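Local coordinates for StiE protein (Stigmatella aurantiaca, PDB 6ECX) that probably methylates an oxygen of a polyketide intermediate with S-adenosylmethionine, as the O-methyltransferase domain of a multifunctional polyketide synthase, at residues F37-F50 with G65-R77. Sequence-based numbering, arbitrary orientation.
Sequences FLTWGVFQEIVPGF and GRERLAVAQRELR. With SAM (S-adenosylmethionine), chain B.
The carbonyl O of A72 takes two N-H groups from opposite faces of its plane: V42 N at 2.9 Å, and L76 N within the helix. G41 CA also reaches this oxygen in a C-H···O contact. Here the loop 37-50 is laid across helix 64-80, beside the Rossmann-like methyltransferase core. L38, T39 and R77, at one end of the contact, line the pocket at the carboxylate of S-adenosylmethionine. L38 N donates to SAM OXT at 3.1 Å. R77 NH2 lies 2.9 Å from SAM O and forms a salt bridge with D102 OD2 on helix 101-109. The R77 guanidinium lies nearly flat on the F37 ring, off its centre, with the planes 24° apart. The stack covers one face of the guanidinium, while its edge is turned to the SAM carboxylate. F37 in turn packs on helix 101-109. At the far end, the R68 chain bends about its CB-CG bond (chi2 62°), and its guanidinium lies over the face of F43, centres 4.4 Å apart and planes at 6°. A water at the guanidinium edge accepts from R68 NH1 and donates to V42 O. Between these ends, A72 CB meets F43 CE1 at 3.5 Å, and V42 CG2 packs on L76 CD1. The F50 ring turns its edge to the helix at G65, with CE1 3.3 Å from G65 O.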
loop_
_atom_site.group_PDB
_atom_site.type_symbol
_atom_site.label_atom_id
_atom_site.label_comp_id
_atom_site.label_asym_id
_atom_site.label_seq_id
_atom_site.Cartn_x
_atom_site.Cartn_y
_atom_site.Cartn_z
ATOM N N PHE A 37 -10.212 3.270 -4.665
ATOM C CA PHE A 37 -8.968 2.984 -3.960
ATOM C C PHE A 37 -9.145 1.771 -3.051
ATOM O O PHE A 37 -10.097 1.714 -2.266
ATOM C CB PHE A 37 -8.524 4.193 -3.131
ATOM C CG PHE A 37 -7.770 5.228 -3.917
ATOM C CD1 PHE A 37 -6.777 4.854 -4.812
ATOM C CD2 PHE A 37 -8.052 6.576 -3.756
ATOM C CE1 PHE A 37 -6.077 5.808 -5.529
ATOM C CE2 PHE A 37 -7.357 7.534 -4.472
ATOM C CZ PHE A 37 -6.369 7.148 -5.358
ATOM N N LEU A 38 -8.215 0.815 -3.145
ATOM C CA LEU A 38 -8.239 -0.393 -2.325
ATOM C C LEU A 38 -7.360 -0.284 -1.078
ATOM O O LEU A 38 -7.049 -1.303 -0.451
ATOM C CB LEU A 38 -7.840 -1.610 -3.165
ATOM C CG LEU A 38 -8.817 -1.930 -4.306
ATOM C CD1 LEU A 38 -8.358 -3.127 -5.127
ATOM C CD2 LEU A 38 -10.229 -2.154 -3.769
ATOM N N THR A 39 -6.940 0.921 -0.717
ATOM C CA THR A 39 -6.463 1.231 0.620
ATOM C C THR A 39 -7.460 2.192 1.248
ATOM O O THR A 39 -8.276 2.804 0.551
ATOM C CB THR A 39 -5.082 1.890 0.607
ATOM O OG1 THR A 39 -5.246 3.281 0.310
ATOM C CG2 THR A 39 -4.168 1.241 -0.430
ATOM N N TRP A 40 -7.378 2.351 2.563
ATOM C CA TRP A 40 -8.343 3.190 3.256
ATOM C C TRP A 40 -7.616 4.006 4.315
ATOM O O TRP A 40 -6.874 3.445 5.128
ATOM C CB TRP A 40 -9.465 2.312 3.810
ATOM C CG TRP A 40 -10.149 1.578 2.663
ATOM C CD1 TRP A 40 -11.016 2.119 1.759
ATOM C CD2 TRP A 40 -9.967 0.203 2.262
ATOM N NE1 TRP A 40 -11.406 1.173 0.842
ATOM C CE2 TRP A 40 -10.779 -0.010 1.127
ATOM C CE3 TRP A 40 -9.212 -0.867 2.761
ATOM C CZ2 TRP A 40 -10.859 -1.247 0.486
ATOM C CZ3 TRP A 40 -9.293 -2.096 2.117
ATOM C CH2 TRP A 40 -10.111 -2.273 0.994
ATOM N N GLY A 41 -7.860 5.326 4.317
ATOM C CA GLY A 41 -6.822 6.298 4.621
ATOM C C GLY A 41 -6.717 7.083 5.918
ATOM O O GLY A 41 -7.116 6.632 6.992
ATOM N N VAL A 42 -6.138 8.279 5.804
ATOM C CA VAL A 42 -5.611 9.039 6.932
ATOM C C VAL A 42 -6.688 9.985 7.454
ATOM O O VAL A 42 -7.025 10.985 6.811
ATOM C CB VAL A 42 -4.334 9.798 6.532
ATOM C CG1 VAL A 42 -3.930 10.814 7.589
ATOM C CG2 VAL A 42 -3.198 8.817 6.274
ATOM N N PHE A 43 -7.244 9.661 8.617
ATOM C CA PHE A 43 -8.096 10.574 9.372
ATOM C C PHE A 43 -7.217 11.258 10.412
ATOM O O PHE A 43 -6.738 10.609 11.347
ATOM C CB PHE A 43 -9.253 9.835 10.048
ATOM C CG PHE A 43 -10.469 9.635 9.170
ATOM C CD1 PHE A 43 -10.347 9.174 7.875
ATOM C CD2 PHE A 43 -11.742 9.879 9.662
ATOM C CE1 PHE A 43 -11.465 8.983 7.076
ATOM C CE2 PHE A 43 -12.861 9.679 8.862
ATOM C CZ PHE A 43 -12.720 9.238 7.571
ATOM N N GLN A 44 -6.998 12.568 10.249
ATOM C CA GLN A 44 -6.162 13.287 11.206
ATOM C C GLN A 44 -6.770 13.232 12.602
ATOM O O GLN A 44 -6.046 13.153 13.605
ATOM C CB GLN A 44 -5.955 14.738 10.757
ATOM C CG GLN A 44 -5.322 14.903 9.374
ATOM C CD GLN A 44 -6.355 15.025 8.262
ATOM O OE1 GLN A 44 -7.503 14.600 8.413
ATOM N NE2 GLN A 44 -5.950 15.618 7.140
ATOM N N GLU A 45 -8.100 13.257 12.685
ATOM C CA GLU A 45 -8.822 13.086 13.938
ATOM C C GLU A 45 -10.034 12.194 13.697
ATOM O O GLU A 45 -10.504 12.040 12.566
ATOM C CB GLU A 45 -9.277 14.431 14.536
ATOM C CG GLU A 45 -8.152 15.332 15.027
ATOM C CD GLU A 45 -7.355 14.721 16.170
ATOM O OE1 GLU A 45 -7.917 13.873 16.900
ATOM O OE2 GLU A 45 -6.167 15.086 16.332
ATOM N N ILE A 46 -10.526 11.588 14.780
ATOM C CA ILE A 46 -11.819 10.920 14.733
ATOM C C ILE A 46 -12.883 11.941 14.359
ATOM O O ILE A 46 -12.942 13.038 14.928
ATOM C CB ILE A 46 -12.130 10.257 16.086
ATOM C CG1 ILE A 46 -11.201 9.060 16.325
ATOM C CG2 ILE A 46 -13.620 9.871 16.183
ATOM C CD1 ILE A 46 -11.172 8.601 17.772
ATOM N N VAL A 47 -13.715 11.605 13.382
ATOM C CA VAL A 47 -14.834 12.473 13.040
ATOM C C VAL A 47 -16.113 11.777 13.509
ATOM O O VAL A 47 -16.477 10.713 12.983
ATOM C CB VAL A 47 -14.865 12.815 11.543
ATOM C CG1 VAL A 47 -13.696 13.740 11.192
ATOM C CG2 VAL A 47 -14.769 11.586 10.712
ATOM N N PRO A 48 -16.797 12.311 14.521
ATOM C CA PRO A 48 -17.932 11.592 15.106
ATOM C C PRO A 48 -18.997 11.303 14.063
ATOM O O PRO A 48 -19.278 12.126 13.188
ATOM C CB PRO A 48 -18.440 12.555 16.185
ATOM C CG PRO A 48 -17.248 13.388 16.527
ATOM C CD PRO A 48 -16.508 13.565 15.236
ATOM N N GLY A 49 -19.557 10.098 14.137
ATOM C CA GLY A 49 -20.587 9.686 13.218
ATOM C C GLY A 49 -20.109 9.144 11.888
ATOM O O GLY A 49 -20.919 8.573 11.151
ATOM N N PHE A 50 -18.837 9.310 11.527
ATOM C CA PHE A 50 -18.368 8.667 10.306
ATOM C C PHE A 50 -18.245 7.170 10.532
ATOM O O PHE A 50 -17.749 6.714 11.566
ATOM C CB PHE A 50 -17.029 9.220 9.838
ATOM C CG PHE A 50 -16.407 8.409 8.724
ATOM C CD1 PHE A 50 -16.782 8.611 7.408
ATOM C CD2 PHE A 50 -15.474 7.420 9.000
ATOM C CE1 PHE A 50 -16.220 7.856 6.387
ATOM C CE2 PHE A 50 -14.915 6.664 7.986
ATOM C CZ PHE A 50 -15.289 6.883 6.678
ATOM N N GLY A 65 -19.307 11.037 4.265
ATOM C CA GLY A 65 -18.292 10.033 4.530
ATOM C C GLY A 65 -17.747 9.368 3.281
ATOM O O GLY A 65 -16.595 8.924 3.263
ATOM N N ARG A 66 -18.560 9.273 2.225
ATOM C CA ARG A 66 -18.052 8.760 0.955
ATOM C C ARG A 66 -16.957 9.668 0.414
ATOM O O ARG A 66 -15.853 9.211 0.085
ATOM C CB ARG A 66 -19.186 8.629 -0.060
ATOM C CG ARG A 66 -18.805 7.844 -1.308
ATOM C CD ARG A 66 -19.817 8.072 -2.422
ATOM N NE ARG A 66 -19.810 7.018 -3.437
ATOM C CZ ARG A 66 -19.012 7.000 -4.501
ATOM N NH1 ARG A 66 -18.137 7.979 -4.696
ATOM N NH2 ARG A 66 -19.087 6.000 -5.372
ATOM N N GLU A 67 -17.246 10.968 0.322
ATOM C CA GLU A 67 -16.221 11.922 -0.084
ATOM C C GLU A 67 -15.181 12.126 1.013
ATOM O O GLU A 67 -14.017 12.412 0.709
ATOM C CB GLU A 67 -16.877 13.245 -0.488
ATOM C CG GLU A 67 -17.772 13.116 -1.726
ATOM C CD GLU A 67 -18.706 14.303 -1.926
ATOM O OE1 GLU A 67 -18.675 15.236 -1.095
ATOM O OE2 GLU A 67 -19.478 14.300 -2.914
ATOM N N ARG A 68 -15.567 11.962 2.284
ATOM C CA ARG A 68 -14.590 12.052 3.370
ATOM C C ARG A 68 -13.578 10.917 3.290
ATOM O O ARG A 68 -12.378 11.130 3.495
ATOM C CB ARG A 68 -15.296 12.044 4.724
ATOM C CG ARG A 68 -14.387 12.267 5.919
ATOM C CD ARG A 68 -13.708 13.632 5.870
ATOM N NE ARG A 68 -12.860 13.851 7.040
ATOM C CZ ARG A 68 -11.552 13.621 7.062
ATOM N NH1 ARG A 68 -10.945 13.171 5.970
ATOM N NH2 ARG A 68 -10.852 13.843 8.169
ATOM N N LEU A 69 -14.043 9.705 2.981
ATOM C CA LEU A 69 -13.118 8.593 2.795
ATOM C C LEU A 69 -12.199 8.835 1.597
ATOM O O LEU A 69 -10.996 8.545 1.658
ATOM C CB LEU A 69 -13.901 7.294 2.639
ATOM C CG LEU A 69 -13.060 6.046 2.390
ATOM C CD1 LEU A 69 -12.031 5.856 3.495
ATOM C CD2 LEU A 69 -13.980 4.836 2.282
ATOM N N ALA A 70 -12.739 9.385 0.505
ATOM C CA ALA A 70 -11.897 9.684 -0.653
ATOM C C ALA A 70 -10.821 10.702 -0.298
ATOM O O ALA A 70 -9.660 10.554 -0.701
ATOM C CB ALA A 70 -12.749 10.186 -1.817
ATOM N N VAL A 71 -11.187 11.731 0.469
ATOM C CA VAL A 71 -10.213 12.716 0.931
ATOM C C VAL A 71 -9.091 12.032 1.703
ATOM O O VAL A 71 -7.902 12.284 1.467
ATOM C CB VAL A 71 -10.911 13.791 1.786
ATOM C CG1 VAL A 71 -9.890 14.634 2.538
ATOM C CG2 VAL A 71 -11.795 14.662 0.914
ATOM N N ALA A 72 -9.455 11.154 2.641
ATOM C CA ALA A 72 -8.448 10.519 3.484
ATOM C C ALA A 72 -7.581 9.550 2.697
ATOM O O ALA A 72 -6.447 9.264 3.103
ATOM C CB ALA A 72 -9.115 9.792 4.654
ATOM N N GLN A 73 -8.102 9.006 1.598
ATOM C CA GLN A 73 -7.303 8.124 0.764
ATOM C C GLN A 73 -6.305 8.919 -0.063
ATOM O O GLN A 73 -5.162 8.481 -0.247
ATOM C CB GLN A 73 -8.205 7.286 -0.145
ATOM C CG GLN A 73 -8.995 6.197 0.596
ATOM C CD GLN A 73 -10.060 5.553 -0.277
ATOM O OE1 GLN A 73 -10.793 6.242 -0.983
ATOM N NE2 GLN A 73 -10.139 4.226 -0.243
ATOM N N ARG A 74 -6.728 10.078 -0.582
ATOM C CA ARG A 74 -5.794 10.974 -1.251
ATOM C C ARG A 74 -4.708 11.454 -0.291
ATOM O O ARG A 74 -3.540 11.598 -0.681
ATOM C CB ARG A 74 -6.547 12.156 -1.859
ATOM C CG ARG A 74 -7.336 11.781 -3.100
ATOM C CD ARG A 74 -7.832 13.010 -3.845
ATOM N NE ARG A 74 -8.985 13.620 -3.193
ATOM C CZ ARG A 74 -10.238 13.203 -3.357
ATOM N NH1 ARG A 74 -10.498 12.170 -4.148
ATOM N NH2 ARG A 74 -11.227 13.814 -2.727
ATOM N N GLU A 75 -5.068 11.682 0.972
ATOM C CA GLU A 75 -4.083 12.112 1.959
ATOM C C GLU A 75 -3.048 11.021 2.237
ATOM O O GLU A 75 -1.855 11.311 2.397
ATOM C CB GLU A 75 -4.798 12.524 3.244
ATOM C CG GLU A 75 -3.880 12.790 4.431
ATOM C CD GLU A 75 -3.008 14.028 4.270
ATOM O OE1 GLU A 75 -3.150 14.751 3.258
ATOM O OE2 GLU A 75 -2.178 14.271 5.177
ATOM N N LEU A 76 -3.483 9.759 2.313
ATOM C CA LEU A 76 -2.525 8.663 2.424
ATOM C C LEU A 76 -1.534 8.696 1.264
ATOM O O LEU A 76 -0.316 8.582 1.459
ATOM C CB LEU A 76 -3.267 7.326 2.463
ATOM C CG LEU A 76 -2.382 6.083 2.538
ATOM C CD1 LEU A 76 -1.996 5.803 3.981
ATOM C CD2 LEU A 76 -3.133 4.907 1.963
ATOM N N ARG A 77 -2.050 8.900 0.046
ATOM C CA ARG A 77 -1.199 8.985 -1.136
ATOM C C ARG A 77 -0.253 10.188 -1.077
ATOM O O ARG A 77 0.909 10.089 -1.489
ATOM C CB ARG A 77 -2.065 9.082 -2.389
ATOM C CG ARG A 77 -2.186 7.798 -3.181
ATOM C CD ARG A 77 -3.164 6.864 -2.537
ATOM N NE ARG A 77 -3.223 5.570 -3.215
ATOM C CZ ARG A 77 -3.987 4.566 -2.803
ATOM N NH1 ARG A 77 -4.744 4.726 -1.725
ATOM N NH2 ARG A 77 -3.993 3.414 -3.457
HETATM N N SAM B . -2.244 -1.196 -4.709
HETATM C CA SAM B . -3.672 -1.212 -5.001
HETATM C C SAM B . -4.392 -0.101 -4.249
HETATM O O SAM B . -3.805 0.486 -3.344
HETATM O OXT SAM B . -5.548 0.240 -4.518
HETATM C CB SAM B . -4.263 -2.564 -4.641
HETATM C CG SAM B . -3.928 -3.050 -3.237
HETATM S SD SAM B . -4.857 -4.562 -2.863
HETATM C CE SAM B . -5.066 -4.399 -1.070
HETATM C "C5'" SAM B . -3.618 -5.860 -3.105
HETATM C "C4'" SAM B . -3.259 -6.067 -4.579
HETATM O "O4'" SAM B . -2.093 -6.860 -4.745
HETATM C "C3'" SAM B . -4.333 -6.749 -5.419
HETATM O "O3'" SAM B . -4.430 -5.993 -6.613
HETATM C "C2'" SAM B . -3.758 -8.120 -5.752
HETATM O "O2'" SAM B . -4.174 -8.640 -7.000
HETATM C "C1'" SAM B . -2.272 -7.796 -5.791
HETATM N N9 SAM B . -1.354 -8.936 -5.600
HETATM C C8 SAM B . -1.331 -9.794 -4.527
HETATM N N7 SAM B . -0.317 -10.679 -4.707
HETATM C C5 SAM B . 0.302 -10.411 -5.879
HETATM C C6 SAM B . 1.371 -10.992 -6.535
HETATM N N6 SAM B . 2.006 -12.042 -6.016
HETATM N N1 SAM B . 1.797 -10.480 -7.751
HETATM C C2 SAM B . 1.166 -9.390 -8.304
HETATM N N3 SAM B . 0.103 -8.817 -7.639
HETATM C C4 SAM B . -0.334 -9.313 -6.451
HETATM O O HOH W 1 -8.294 13.159 5.363
#